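Local coordinates for penicillin-binding protein (PDB 3TG9) that probably binds penicillin covalently through a serine nucleophile and may act on cell-wall peptides or beta-lactams, at residues H47-G52 and K200-Y205; I53-K58 and F150-A155; G274-Q279 and H288-D293. All coordinates share one frame; numbering follows the deposited sequence.

Interaction 1 of 3, residues H47-G52 and K200-Y205; sequences HHTRFG and KTALGY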
ATOM      1  N   HIS B  47      20.243  -2.212 -12.313  1.00 34.98           N
ATOM      2  CA  HIS B  47      20.561  -0.889 -12.850  1.00 37.90           C
ATOM      3  C   HIS B  47      19.309  -0.138 -13.298  1.00 39.38           C
ATOM      4  O   HIS B  47      19.256   1.084 -13.230  1.00 43.45           O
ATOM      5  CB  HIS B  47      21.571  -0.972 -14.013  1.00 38.09           C
ATOM      6  CG  HIS B  47      22.906  -1.541 -13.628  1.00 34.81           C
ATOM      7  ND1 HIS B  47      23.981  -1.569 -14.490  1.00 35.63           N
ATOM      8  CD2 HIS B  47      23.338  -2.096 -12.470  1.00 36.68           C
ATOM      9  CE1 HIS B  47      25.014  -2.129 -13.884  1.00 37.46           C
ATOM     10  NE2 HIS B  47      24.653  -2.455 -12.655  1.00 31.31           N
ATOM     11  N   HIS B  48      18.290  -0.859 -13.744  1.00 42.76           N
ATOM     12  CA  HIS B  48      17.125  -0.194 -14.326  1.00 39.80           C
ATOM     13  C   HIS B  48      15.948  -0.093 -13.362  1.00 32.66           C
ATOM     14  O   HIS B  48      14.855   0.321 -13.740  1.00 35.08           O
ATOM     15  CB  HIS B  48      16.734  -0.864 -15.642  1.00 43.34           C
ATOM     16  CG  HIS B  48      17.842  -0.877 -16.648  1.00 53.45           C
ATOM     17  ND1 HIS B  48      18.709  -1.941 -16.787  1.00 55.79           N
ATOM     18  CD2 HIS B  48      18.252   0.062 -17.535  1.00 58.55           C
ATOM     19  CE1 HIS B  48      19.593  -1.665 -17.731  1.00 60.58           C
ATOM     20  NE2 HIS B  48      19.338  -0.456 -18.200  1.00 59.20           N
ATOM     21  N   THR B  49      16.192  -0.467 -12.113  1.00 34.37           N
ATOM     22  CA  THR B  49      15.202  -0.350 -11.052  1.00 33.27           C
ATOM     23  C   THR B  49      14.902   1.120 -10.782  1.00 33.85           C
ATOM     24  O   THR B  49      15.826   1.922 -10.613  1.00 28.74           O
ATOM     25  CB  THR B  49      15.741  -0.935  -9.739  1.00 33.37           C
ATOM     26  OG1 THR B  49      16.169  -2.287  -9.941  1.00 32.91           O
ATOM     27  CG2 THR B  49      14.682  -0.891  -8.659  1.00 29.17           C
ATOM     28  N   ARG B  50      13.618   1.472 -10.735  1.00 30.70           N
ATOM     29  CA  ARG B  50      13.218   2.825 -10.355  1.00 29.51           C
ATOM     30  C   ARG B  50      13.139   3.005  -8.846  1.00 28.29           C
ATOM     31  O   ARG B  50      12.606   2.148  -8.138  1.00 27.42           O
ATOM     32  CB  ARG B  50      11.870   3.190 -10.958  1.00 29.45           C
ATOM     33  CG  ARG B  50      11.930   3.485 -12.411  1.00 32.40           C
ATOM     34  CD  ARG B  50      11.419   2.304 -13.224  1.00 38.79           C
ATOM     35  NE  ARG B  50      10.928   2.815 -14.490  1.00 36.41           N
ATOM     36  CZ  ARG B  50       9.861   2.362 -15.117  1.00 38.28           C
ATOM     37  NH1 ARG B  50       9.175   1.346 -14.609  1.00 35.77           N
ATOM     38  NH2 ARG B  50       9.503   2.922 -16.269  1.00 45.56           N
ATOM     39  N   PHE B  51      13.656   4.136  -8.370  1.00 25.83           N
ATOM     40  CA  PHE B  51      13.659   4.454  -6.953  1.00 26.12           C
ATOM     41  C   PHE B  51      12.957   5.782  -6.698  1.00 26.69           C
ATOM     42  O   PHE B  51      13.093   6.720  -7.482  1.00 25.42           O
ATOM     43  CB  PHE B  51      15.091   4.554  -6.427  1.00 25.35           C
ATOM     44  CG  PHE B  51      15.847   3.258  -6.452  1.00 25.30           C
ATOM     45  CD1 PHE B  51      15.874   2.440  -5.335  1.00 24.68           C
ATOM     46  CD2 PHE B  51      16.556   2.873  -7.583  1.00 24.91           C
ATOM     47  CE1 PHE B  51      16.584   1.262  -5.341  1.00 26.58           C
ATOM     48  CE2 PHE B  51      17.268   1.697  -7.597  1.00 25.97           C
ATOM     49  CZ  PHE B  51      17.282   0.886  -6.474  1.00 31.85           C
ATOM     50  N   GLY B  52      12.202   5.857  -5.606  1.00 23.83           N
ATOM     51  CA  GLY B  52      11.667   7.129  -5.153  1.00 25.99           C
ATOM     52  C   GLY B  52      12.822   7.970  -4.643  1.00 22.72           C
ATOM     53  O   GLY B  52      13.776   7.426  -4.080  1.00 22.66           O
ATOM     54  N   LYS B 200       9.775  -3.042 -12.423  1.00 32.15           N
ATOM     55  CA  LYS B 200      11.118  -2.513 -12.221  1.00 32.59           C
ATOM     56  C   LYS B 200      11.091  -1.241 -11.377  1.00 35.68           C
ATOM     57  O   LYS B 200      11.688  -0.216 -11.725  1.00 35.31           O
ATOM     58  CB  LYS B 200      11.823  -2.310 -13.565  1.00 38.57           C
ATOM     59  CG  LYS B 200      12.176  -3.646 -14.249  1.00 40.90           C
ATOM     60  CD  LYS B 200      13.116  -3.499 -15.448  1.00 47.75           C
ATOM     61  CE  LYS B 200      12.365  -3.536 -16.785  1.00 55.86           C
ATOM     62  NZ  LYS B 200      11.747  -2.226 -17.159  1.00 59.91           N
ATOM     63  N   THR B 201      10.384  -1.344 -10.258  1.00 32.09           N
ATOM     64  CA  THR B 201      10.259  -0.272  -9.290  1.00 31.98           C
ATOM     65  C   THR B 201      10.512  -0.863  -7.917  1.00 28.95           C
ATOM     66  O   THR B 201       9.959  -1.897  -7.571  1.00 29.41           O
ATOM     67  CB  THR B 201       8.860   0.351  -9.297  1.00 26.16           C
ATOM     68  OG1 THR B 201       8.496   0.695 -10.640  1.00 28.81           O
ATOM     69  CG2 THR B 201       8.838   1.602  -8.437  1.00 24.43           C
ATOM     70  N   ALA B 202      11.366  -0.221  -7.138  1.00 26.63           N
ATOM     71  CA  ALA B 202      11.703  -0.751  -5.833  1.00 29.50           C
ATOM     72  C   ALA B 202      10.663  -0.306  -4.807  1.00 30.41           C
ATOM     73  O   ALA B 202      10.131   0.808  -4.898  1.00 27.68           O
ATOM     74  CB  ALA B 202      13.112  -0.294  -5.424  1.00 26.31           C
ATOM     75  N   LEU B 203      10.362  -1.192  -3.860  1.00 25.17           N
ATOM     76  CA  LEU B 203       9.545  -0.855  -2.704  1.00 28.45           C
ATOM     77  C   LEU B 203      10.455  -0.222  -1.656  1.00 34.22           C
ATOM     78  O   LEU B 203      11.651  -0.534  -1.595  1.00 27.35           O
ATOM     79  CB  LEU B 203       8.835  -2.098  -2.131  1.00 29.10           C
ATOM     80  CG  LEU B 203       7.556  -2.561  -2.852  1.00 29.45           C
ATOM     81  CD1 LEU B 203       7.830  -2.795  -4.313  1.00 34.00           C
ATOM     82  CD2 LEU B 203       6.957  -3.821  -2.232  1.00 33.96           C
ATOM     83  N   GLY B 204       9.890   0.669  -0.845  1.00 29.84           N
ATOM     84  CA  GLY B 204      10.652   1.371   0.167  1.00 29.00           C
ATOM     85  C   GLY B 204      10.511   0.705   1.513  1.00 27.76           C
ATOM     86  O   GLY B 204       9.401   0.540   2.011  1.00 29.07           O
ATOM     87  N   TYR B 205      11.629   0.297   2.098  1.00 23.81           N
ATOM     88  CA  TYR B 205      11.575  -0.462   3.336  1.00 25.28           C
ATOM     89  C   TYR B 205      11.932   0.374   4.561  1.00 35.02           C
ATOM     90  O   TYR B 205      12.929   1.123   4.574  1.00 27.99           O
ATOM     91  CB  TYR B 205      12.430  -1.729   3.230  1.00 30.96           C
ATOM     92  CG  TYR B 205      11.875  -2.694   2.204  1.00 30.50           C
ATOM     93  CD1 TYR B 205      10.940  -3.660   2.567  1.00 33.75           C
ATOM     94  CD2 TYR B 205      12.248  -2.610   0.870  1.00 29.60           C
ATOM     95  CE1 TYR B 205      10.410  -4.536   1.630  1.00 32.74           C
ATOM     96  CE2 TYR B 205      11.719  -3.478  -0.078  1.00 31.05           C
ATOM     97  CZ  TYR B 205      10.797  -4.440   0.312  1.00 30.39           C
ATOM     98  OH  TYR B 205      10.269  -5.300  -0.622  1.00 30.35           O
TER
HETATM   99  O   HOH W   1      11.644   3.036  -4.243  1.00 23.98           O
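H48 meets K200 at the outer end of this contact, where its CB lies 4.5 Å from CD in the aliphatic stem of the lysine. At T49 the first torsion (chi1 -55°) puts OG1 beside the backbone N and sends CG2 the other way, to within 3.6 Å of A202 CB. Its hydroxyl is bonded to the backbone N of E46, so this buried threonine serves a dry neighbour with one branch and a polar one with the other. R50 carries the pairing: its N donates to K200 O at 2.7 Å, and its O accepts from A202 N at 2.9 Å. These two bonds make a single backbone bridge between R50 and T201, joining the lead-in to strand 51-52 to the loop before strand 205-207. The arginine side chain passes K200 O closely, CD at 2.9 Å, and goes on to E188, whose backbone O holds NE, while T201 OG1 is taken up by P198 O. F51 starts away from A202, yet its ring swings back until CE1 is 3.8 Å from A202 CB; the small methyl touches both this ring and T49 CG2. Beyond it, a water accepts from G52 N at 3.2 Å and donates to A202 O at 2.8 Å. In this plain structural packing, main-chain atoms and one water therefore supply the polar links, the side chains adding apolar contact and holding neighbouring loops.

Interaction 2 of 3, residues I53-K58 and F150-A155; sequences IASGCK and FHYNNA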
ATOM      1  N   ILE B  53      12.754   9.284  -4.834  1.00 24.12           N
ATOM      2  CA  ILE B  53      13.879  10.158  -4.461  1.00 22.68           C
ATOM      3  C   ILE B  53      13.538  11.278  -3.471  1.00 26.86           C
ATOM      4  O   ILE B  53      14.364  12.170  -3.214  1.00 23.88           O
ATOM      5  CB  ILE B  53      14.561  10.758  -5.713  1.00 26.84           C
ATOM      6  CG1 ILE B  53      13.686  11.838  -6.350  1.00 25.68           C
ATOM      7  CG2 ILE B  53      14.861   9.656  -6.751  1.00 23.99           C
ATOM      8  CD1 ILE B  53      14.291  12.417  -7.636  1.00 24.78           C
ATOM      9  N   ALA B  54      12.330  11.236  -2.912  1.00 26.21           N
ATOM     10  CA  ALA B  54      11.928  12.225  -1.921  1.00 24.76           C
ATOM     11  C   ALA B  54      12.183  13.641  -2.440  1.00 28.36           C
ATOM     12  O   ALA B  54      11.859  13.938  -3.593  1.00 28.67           O
ATOM     13  CB  ALA B  54      12.665  11.977  -0.623  1.00 23.24           C
ATOM     14  N   SER B  55      12.779  14.494  -1.602  1.00 24.70           N
ATOM     15  CA  SER B  55      13.092  15.886  -1.961  1.00 28.24           C
ATOM     16  C   SER B  55      14.067  16.078  -3.135  1.00 25.38           C
ATOM     17  O   SER B  55      14.269  17.197  -3.592  1.00 28.99           O
ATOM     18  CB  SER B  55      13.641  16.653  -0.746  1.00 26.28           C
ATOM     19  OG  SER B  55      12.618  16.933   0.191  1.00 38.14           O
ATOM     20  N   GLY B  56      14.690  15.011  -3.609  1.00 27.92           N
ATOM     21  CA  GLY B  56      15.582  15.140  -4.746  1.00 24.60           C
ATOM     22  C   GLY B  56      14.932  15.865  -5.912  1.00 27.96           C
ATOM     23  O   GLY B  56      15.604  16.581  -6.657  1.00 27.40           O
ATOM     24  N   CYS B  57      13.622  15.688  -6.075  1.00 26.92           N
ATOM     25  CA  CYS B  57      12.927  16.177  -7.265  1.00 26.85           C
ATOM     26  C   CYS B  57      12.386  17.605  -7.138  1.00 30.58           C
ATOM     27  O   CYS B  57      11.683  18.088  -8.033  1.00 30.18           O
ATOM     28  CB  CYS B  57      11.801  15.218  -7.674  1.00 27.52           C
ATOM     29  SG  CYS B  57      10.487  15.077  -6.470  1.00 29.54           S
ATOM     30  N   LYS B  58      12.690  18.271  -6.026  1.00 29.75           N
ATOM     31  CA  LYS B  58      12.443  19.708  -5.919  1.00 30.79           C
ATOM     32  C   LYS B  58      13.170  20.435  -7.046  1.00 30.88           C
ATOM     33  O   LYS B  58      12.725  21.489  -7.496  1.00 34.13           O
ATOM     34  CB  LYS B  58      12.906  20.260  -4.572  1.00 28.80           C
ATOM     35  CG  LYS B  58      11.950  20.000  -3.424  1.00 32.60           C
ATOM     36  CD  LYS B  58      12.265  20.891  -2.222  1.00 29.56           C
ATOM     37  CE  LYS B  58      11.162  20.780  -1.186  1.00 29.88           C
ATOM     38  NZ  LYS B  58      11.167  19.448  -0.536  1.00 28.03           N
ATOM     39  N   PHE B 150      16.418  32.214   5.593  1.00 44.60           N
ATOM     40  CA  PHE B 150      16.350  30.902   4.959  1.00 44.35           C
ATOM     41  C   PHE B 150      15.715  29.863   5.883  1.00 41.22           C
ATOM     42  O   PHE B 150      16.152  29.672   7.017  1.00 45.11           O
ATOM     43  CB  PHE B 150      17.734  30.424   4.499  1.00 40.68           C
ATOM     44  CG  PHE B 150      17.714  29.069   3.830  1.00 39.66           C
ATOM     45  CD1 PHE B 150      17.583  28.963   2.454  1.00 34.27           C
ATOM     46  CD2 PHE B 150      17.802  27.900   4.585  1.00 35.72           C
ATOM     47  CE1 PHE B 150      17.548  27.716   1.836  1.00 36.45           C
ATOM     48  CE2 PHE B 150      17.775  26.657   3.979  1.00 38.44           C
ATOM     49  CZ  PHE B 150      17.647  26.563   2.599  1.00 33.91           C
ATOM     50  N   HIS B 151      14.688  29.185   5.386  1.00 36.03           N
ATOM     51  CA  HIS B 151      14.048  28.124   6.147  1.00 39.83           C
ATOM     52  C   HIS B 151      13.468  27.056   5.225  1.00 37.48           C
ATOM     53  O   HIS B 151      12.461  27.287   4.547  1.00 34.15           O
ATOM     54  CB  HIS B 151      12.948  28.697   7.034  1.00 43.04           C
ATOM     55  CG  HIS B 151      12.477  27.750   8.092  1.00 45.41           C
ATOM     56  ND1 HIS B 151      11.489  26.819   7.872  1.00 46.94           N
ATOM     57  CD2 HIS B 151      12.870  27.586   9.379  1.00 49.84           C
ATOM     58  CE1 HIS B 151      11.286  26.123   8.975  1.00 53.18           C
ATOM     59  NE2 HIS B 151      12.112  26.570   9.907  1.00 52.59           N
ATOM     60  N   TYR B 152      14.104  25.887   5.199  1.00 37.87           N
ATOM     61  CA  TYR B 152      13.666  24.809   4.308  1.00 37.01           C
ATOM     62  C   TYR B 152      12.179  24.505   4.482  1.00 33.35           C
ATOM     63  O   TYR B 152      11.720  24.206   5.580  1.00 35.57           O
ATOM     64  CB  TYR B 152      14.498  23.540   4.515  1.00 35.71           C
ATOM     65  CG  TYR B 152      14.330  22.536   3.396  1.00 35.15           C
ATOM     66  CD1 TYR B 152      15.074  22.643   2.230  1.00 33.17           C
ATOM     67  CD2 TYR B 152      13.413  21.487   3.499  1.00 36.00           C
ATOM     68  CE1 TYR B 152      14.925  21.725   1.192  1.00 32.16           C
ATOM     69  CE2 TYR B 152      13.253  20.565   2.468  1.00 31.05           C
ATOM     70  CZ  TYR B 152      14.016  20.690   1.316  1.00 36.89           C
ATOM     71  OH  TYR B 152      13.875  19.786   0.281  1.00 31.17           O
ATOM     72  N   ASN B 153      11.443  24.578   3.381  1.00 34.48           N
ATOM     73  CA  ASN B 153       9.993  24.555   3.418  1.00 31.85           C
ATOM     74  C   ASN B 153       9.395  23.709   2.288  1.00 33.81           C
ATOM     75  O   ASN B 153       9.587  24.006   1.106  1.00 31.80           O
ATOM     76  CB  ASN B 153       9.474  25.993   3.333  1.00 33.19           C
ATOM     77  CG  ASN B 153       7.993  26.100   3.605  1.00 31.72           C
ATOM     78  OD1 ASN B 153       7.183  25.485   2.924  1.00 30.37           O
ATOM     79  ND2 ASN B 153       7.632  26.902   4.601  1.00 37.01           N
ATOM     80  N   ASN B 154       8.652  22.670   2.659  1.00 31.23           N
ATOM     81  CA  ASN B 154       8.062  21.763   1.686  1.00 31.59           C
ATOM     82  C   ASN B 154       6.798  22.320   1.036  1.00 32.31           C
ATOM     83  O   ASN B 154       6.618  22.230  -0.187  1.00 27.90           O
ATOM     84  CB  ASN B 154       7.787  20.417   2.345  1.00 34.66           C
ATOM     85  CG  ASN B 154       9.060  19.693   2.709  1.00 33.97           C
ATOM     86  OD1 ASN B 154       9.836  19.311   1.836  1.00 34.11           O
ATOM     87  ND2 ASN B 154       9.285  19.500   3.999  1.00 34.54           N
ATOM     88  N   ALA B 155       5.933  22.909   1.857  1.00 31.26           N
ATOM     89  CA  ALA B 155       4.714  23.531   1.352  1.00 31.92           C
ATOM     90  C   ALA B 155       5.063  24.571   0.291  1.00 31.58           C
ATOM     91  O   ALA B 155       4.340  24.749  -0.686  1.00 34.09           O
ATOM     92  CB  ALA B 155       3.919  24.161   2.496  1.00 31.86           C
TER
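S55 and K58 face Y152 and N154 in an arrangement that fits an SxxK motif and a YxN motif, as in class C beta-lactamases and some of their penicillin-binding relatives, where they form the active site. By that analogy S55 would be the nucleophile, with K58 and Y152 beside it. The firm bonds belong to the lysine amine. K58 NZ donates to N154 OD1 at 2.7 Å, lying in the carbonyl plane with a C=O...N angle of 156°, and to Y152 OH at 2.8 Å. D227 O is a third partner, so three oxygens grip one nitrogen at the end of a chain that turns only at its last torsion (chi4 70°). A long, flexible lysine suits this place because it can carry its amine from the helix start into the cluster. The hydroxyls form a second group: S55 OG lies 3.1 Å from Y152 OH, near the plane of the tyrosine ring and at its edge. Packing comes from the K58 chain carbons against the phenol end, CE lying 3.8 Å from Y152 CZ, as the two side chains approach from opposite directions. Around the site, D105 binds the backbone N of both N154 and A155 where helix 155-168 begins, and N153 OD1 caps G156 N. The amide of N154 is kept from rotating by its other end, as ND2 bonds to E109 OE1 and F107 O.

Interaction 3 of 3, residues G274-Q279 and H288-D293; sequences GVWIKQ and HVMGYD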
ATOM      1  N   GLY B 274      16.062  25.607  -6.103  1.00 29.97           N
ATOM      2  CA  GLY B 274      15.701  24.207  -5.978  1.00 31.35           C
ATOM      3  C   GLY B 274      16.880  23.257  -6.021  1.00 32.05           C
ATOM      4  O   GLY B 274      16.717  22.064  -6.297  1.00 27.56           O
ATOM      5  N   VAL B 275      18.070  23.776  -5.738  1.00 31.90           N
ATOM      6  CA  VAL B 275      19.274  22.956  -5.756  1.00 30.84           C
ATOM      7  C   VAL B 275      20.214  23.439  -4.638  1.00 31.39           C
ATOM      8  O   VAL B 275      20.183  24.616  -4.276  1.00 32.76           O
ATOM      9  CB  VAL B 275      19.949  23.022  -7.151  1.00 27.46           C
ATOM     10  CG1 VAL B 275      20.431  24.436  -7.441  1.00 30.58           C
ATOM     11  CG2 VAL B 275      21.090  22.015  -7.264  1.00 25.24           C
ATOM     12  N   TRP B 276      21.015  22.533  -4.076  1.00 29.41           N
ATOM     13  CA  TRP B 276      22.036  22.901  -3.088  1.00 28.64           C
ATOM     14  C   TRP B 276      23.366  23.196  -3.772  1.00 31.11           C
ATOM     15  O   TRP B 276      23.698  22.595  -4.798  1.00 28.10           O
ATOM     16  CB  TRP B 276      22.250  21.780  -2.069  1.00 26.79           C
ATOM     17  CG  TRP B 276      21.102  21.565  -1.123  1.00 29.26           C
ATOM     18  CD1 TRP B 276      20.133  20.610  -1.209  1.00 28.52           C
ATOM     19  CD2 TRP B 276      20.813  22.323   0.056  1.00 26.42           C
ATOM     20  NE1 TRP B 276      19.259  20.721  -0.152  1.00 31.75           N
ATOM     21  CE2 TRP B 276      19.657  21.768   0.637  1.00 32.79           C
ATOM     22  CE3 TRP B 276      21.428  23.412   0.677  1.00 26.74           C
ATOM     23  CZ2 TRP B 276      19.094  22.274   1.814  1.00 32.36           C
ATOM     24  CZ3 TRP B 276      20.871  23.914   1.840  1.00 26.69           C
ATOM     25  CH2 TRP B 276      19.717  23.344   2.398  1.00 28.71           C
ATOM     26  N   ILE B 277      24.131  24.120  -3.200  1.00 31.94           N
ATOM     27  CA  ILE B 277      25.434  24.482  -3.754  1.00 31.39           C
ATOM     28  C   ILE B 277      26.537  24.395  -2.705  1.00 31.41           C
ATOM     29  O   ILE B 277      26.404  24.924  -1.598  1.00 30.71           O
ATOM     30  CB  ILE B 277      25.417  25.896  -4.344  1.00 32.38           C
ATOM     31  CG1 ILE B 277      24.349  25.994  -5.429  1.00 32.02           C
ATOM     32  CG2 ILE B 277      26.799  26.276  -4.900  1.00 29.94           C
ATOM     33  CD1 ILE B 277      24.086  27.399  -5.894  1.00 34.54           C
ATOM     34  N   LYS B 278      27.618  23.711  -3.051  1.00 28.59           N
ATOM     35  CA  LYS B 278      28.762  23.622  -2.163  1.00 29.99           C
ATOM     36  C   LYS B 278      29.835  24.549  -2.693  1.00 31.31           C
ATOM     37  O   LYS B 278      30.333  24.364  -3.803  1.00 28.89           O
ATOM     38  CB  LYS B 278      29.283  22.192  -2.086  1.00 32.95           C
ATOM     39  CG  LYS B 278      30.297  21.967  -0.978  1.00 33.12           C
ATOM     40  CD  LYS B 278      29.610  21.903   0.384  1.00 33.24           C
ATOM     41  CE  LYS B 278      28.525  20.831   0.379  1.00 35.36           C
ATOM     42  NZ  LYS B 278      28.160  20.425   1.759  1.00 38.08           N
ATOM     43  N   GLN B 279      30.170  25.562  -1.904  1.00 33.04           N
ATOM     44  CA  GLN B 279      31.156  26.559  -2.310  1.00 34.98           C
ATOM     45  C   GLN B 279      32.165  26.795  -1.193  1.00 38.65           C
ATOM     46  O   GLN B 279      31.814  27.262  -0.106  1.00 37.97           O
ATOM     47  CB  GLN B 279      30.463  27.870  -2.663  1.00 32.93           C
ATOM     48  CG  GLN B 279      31.381  28.913  -3.264  1.00 38.10           C
ATOM     49  CD  GLN B 279      30.705  30.261  -3.376  1.00 41.35           C
ATOM     50  OE1 GLN B 279      30.141  30.599  -4.411  1.00 44.38           O
ATOM     51  NE2 GLN B 279      30.739  31.032  -2.296  1.00 48.72           N
ATOM     52  N   HIS B 288      24.169  19.877  -5.805  1.00 26.54           N
ATOM     53  CA  HIS B 288      23.633  18.597  -5.368  1.00 31.09           C
ATOM     54  C   HIS B 288      22.216  18.659  -4.842  1.00 28.28           C
ATOM     55  O   HIS B 288      21.744  19.698  -4.378  1.00 27.45           O
ATOM     56  CB  HIS B 288      24.576  17.933  -4.351  1.00 31.22           C
ATOM     57  CG  HIS B 288      24.647  18.628  -3.029  1.00 30.25           C
ATOM     58  ND1 HIS B 288      25.255  19.859  -2.864  1.00 29.75           N
ATOM     59  CD2 HIS B 288      24.223  18.253  -1.801  1.00 28.89           C
ATOM     60  CE1 HIS B 288      25.183  20.215  -1.591  1.00 26.85           C
ATOM     61  NE2 HIS B 288      24.556  19.261  -0.930  1.00 31.58           N
ATOM     62  N   VAL B 289      21.528  17.531  -4.942  1.00 30.52           N
ATOM     63  CA  VAL B 289      20.223  17.379  -4.318  1.00 25.48           C
ATOM     64  C   VAL B 289      20.248  16.140  -3.452  1.00 27.50           C
ATOM     65  O   VAL B 289      21.119  15.287  -3.593  1.00 26.72           O
ATOM     66  CB  VAL B 289      19.084  17.264  -5.346  1.00 23.44           C
ATOM     67  CG1 VAL B 289      18.890  18.575  -6.080  1.00 26.37           C
ATOM     68  CG2 VAL B 289      19.347  16.116  -6.319  1.00 23.70           C
ATOM     69  N   MET B 290      19.280  16.049  -2.551  1.00 23.63           N
ATOM     70  CA  MET B 290      19.156  14.896  -1.687  1.00 23.70           C
ATOM     71  C   MET B 290      17.703  14.779  -1.291  1.00 25.17           C
ATOM     72  O   MET B 290      16.916  15.695  -1.512  1.00 26.19           O
ATOM     73  CB  MET B 290      19.982  15.095  -0.436  1.00 23.68           C
ATOM     74  CG  MET B 290      19.370  16.147   0.445  1.00 29.42           C
ATOM     75  SD  MET B 290      20.571  17.180   1.228  1.00 48.82           S
ATOM     76  CE  MET B 290      21.453  17.804  -0.192  1.00 32.59           C
ATOM     77  N   GLY B 291      17.351  13.658  -0.685  1.00 26.31           N
ATOM     78  CA  GLY B 291      15.999  13.465  -0.198  1.00 24.85           C
ATOM     79  C   GLY B 291      16.003  12.349   0.812  1.00 27.15           C
ATOM     80  O   GLY B 291      16.747  11.378   0.657  1.00 26.99           O
ATOM     81  N   TYR B 292      15.196  12.508   1.856  1.00 25.96           N
ATOM     82  CA  TYR B 292      14.968  11.461   2.840  1.00 30.09           C
ATOM     83  C   TYR B 292      13.476  11.311   3.137  1.00 30.72           C
ATOM     84  O   TYR B 292      12.801  12.279   3.502  1.00 26.36           O
ATOM     85  CB  TYR B 292      15.729  11.758   4.133  1.00 29.02           C
ATOM     86  CG  TYR B 292      17.219  11.567   4.002  1.00 30.11           C
ATOM     87  CD1 TYR B 292      18.017  12.524   3.366  1.00 29.84           C
ATOM     88  CD2 TYR B 292      17.834  10.430   4.512  1.00 28.48           C
ATOM     89  CE1 TYR B 292      19.404  12.346   3.241  1.00 28.74           C
ATOM     90  CE2 TYR B 292      19.206  10.243   4.395  1.00 36.33           C
ATOM     91  CZ  TYR B 292      19.986  11.202   3.762  1.00 32.20           C
ATOM     92  OH  TYR B 292      21.338  10.986   3.660  1.00 34.54           O
ATOM     93  N   ASP B 293      12.969  10.093   2.964  1.00 27.75           N
ATOM     94  CA  ASP B 293      11.592   9.763   3.313  1.00 25.49           C
ATOM     95  C   ASP B 293      11.637   8.423   4.036  1.00 27.54           C
ATOM     96  O   ASP B 293      12.648   7.712   3.969  1.00 27.71           O
ATOM     97  CB  ASP B 293      10.727   9.621   2.051  1.00 26.95           C
ATOM     98  CG  ASP B 293      10.088  10.935   1.602  1.00 31.77           C
ATOM     99  OD1 ASP B 293       9.866  11.825   2.444  1.00 27.47           O
ATOM    100  OD2 ASP B 293       9.788  11.067   0.387  1.00 31.94           O
TER
HETATM  101  O   HOH W   2      16.582  18.889  -0.271  1.00 26.20           O
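W276 presses its CB methylene over the face of the H288 ring, 3.6 Å from that ring's centroid and only 20° off the normal, a CH-pi contact made by the root of an aromatic side chain. The indole five-membered ring and the imidazole, 29° from parallel with centroids 5.3 Å apart, lie beside rather than over each other. The backbones fix this placement. W276 and H288 form an antiparallel hydrogen-bonded pair, with W276 N to H288 O and H288 N to W276 O both 2.9 Å, which brings their side chains out on the same face of the sheet. The M290 side chain crosses that of W276 at about a right angle, with SD obliquely placed 4.5 Å from the centroid of the five-membered ring, a Met-aromatic contact. An unbranched, polarisable methionine can bend at chi2 and chi3 (chi3 57°), which here turns CE onto W276 CD1 at 3.3 Å. At the indole edge, NE1 donates to a water at 3.2 Å, and that water makes a weak bond to M290 O. V275 and V289 touch loosely, CG2 to CG1, while K278 reaches past H288 to a salt bridge with D269. G274 has the positive phi that glycine readily adopts. The hairpin of strands 276-279 and 284-293 lies between strands 269-271 and 296-303 of the large antiparallel sheet, with Y271 edge-to-face against W276.

Overall arrangement
From the N terminus, the chain first reaches 47-52, which interaction 1 joins to 200-205, closing a loop of 147 intervening residues. Inside that loop, 53-58 follows directly on 47-52 and meets 150-155 in interaction 2, so the second contact is nested in the first. It ties the start of helix 58-70 to the approach to helix 155-168. Interaction 3 comes later in series, closing a short hairpin in the large antiparallel sheet. Its centre lies about 9 Å from that of interaction 2, and A54 and S55 pack on M290 to D293, setting the probable active site against the sheet. Interaction 1, its centre about 21 Å from both others, joins the approach to strand 51-52 to the loop before strand 205-207, farther from the chain centre.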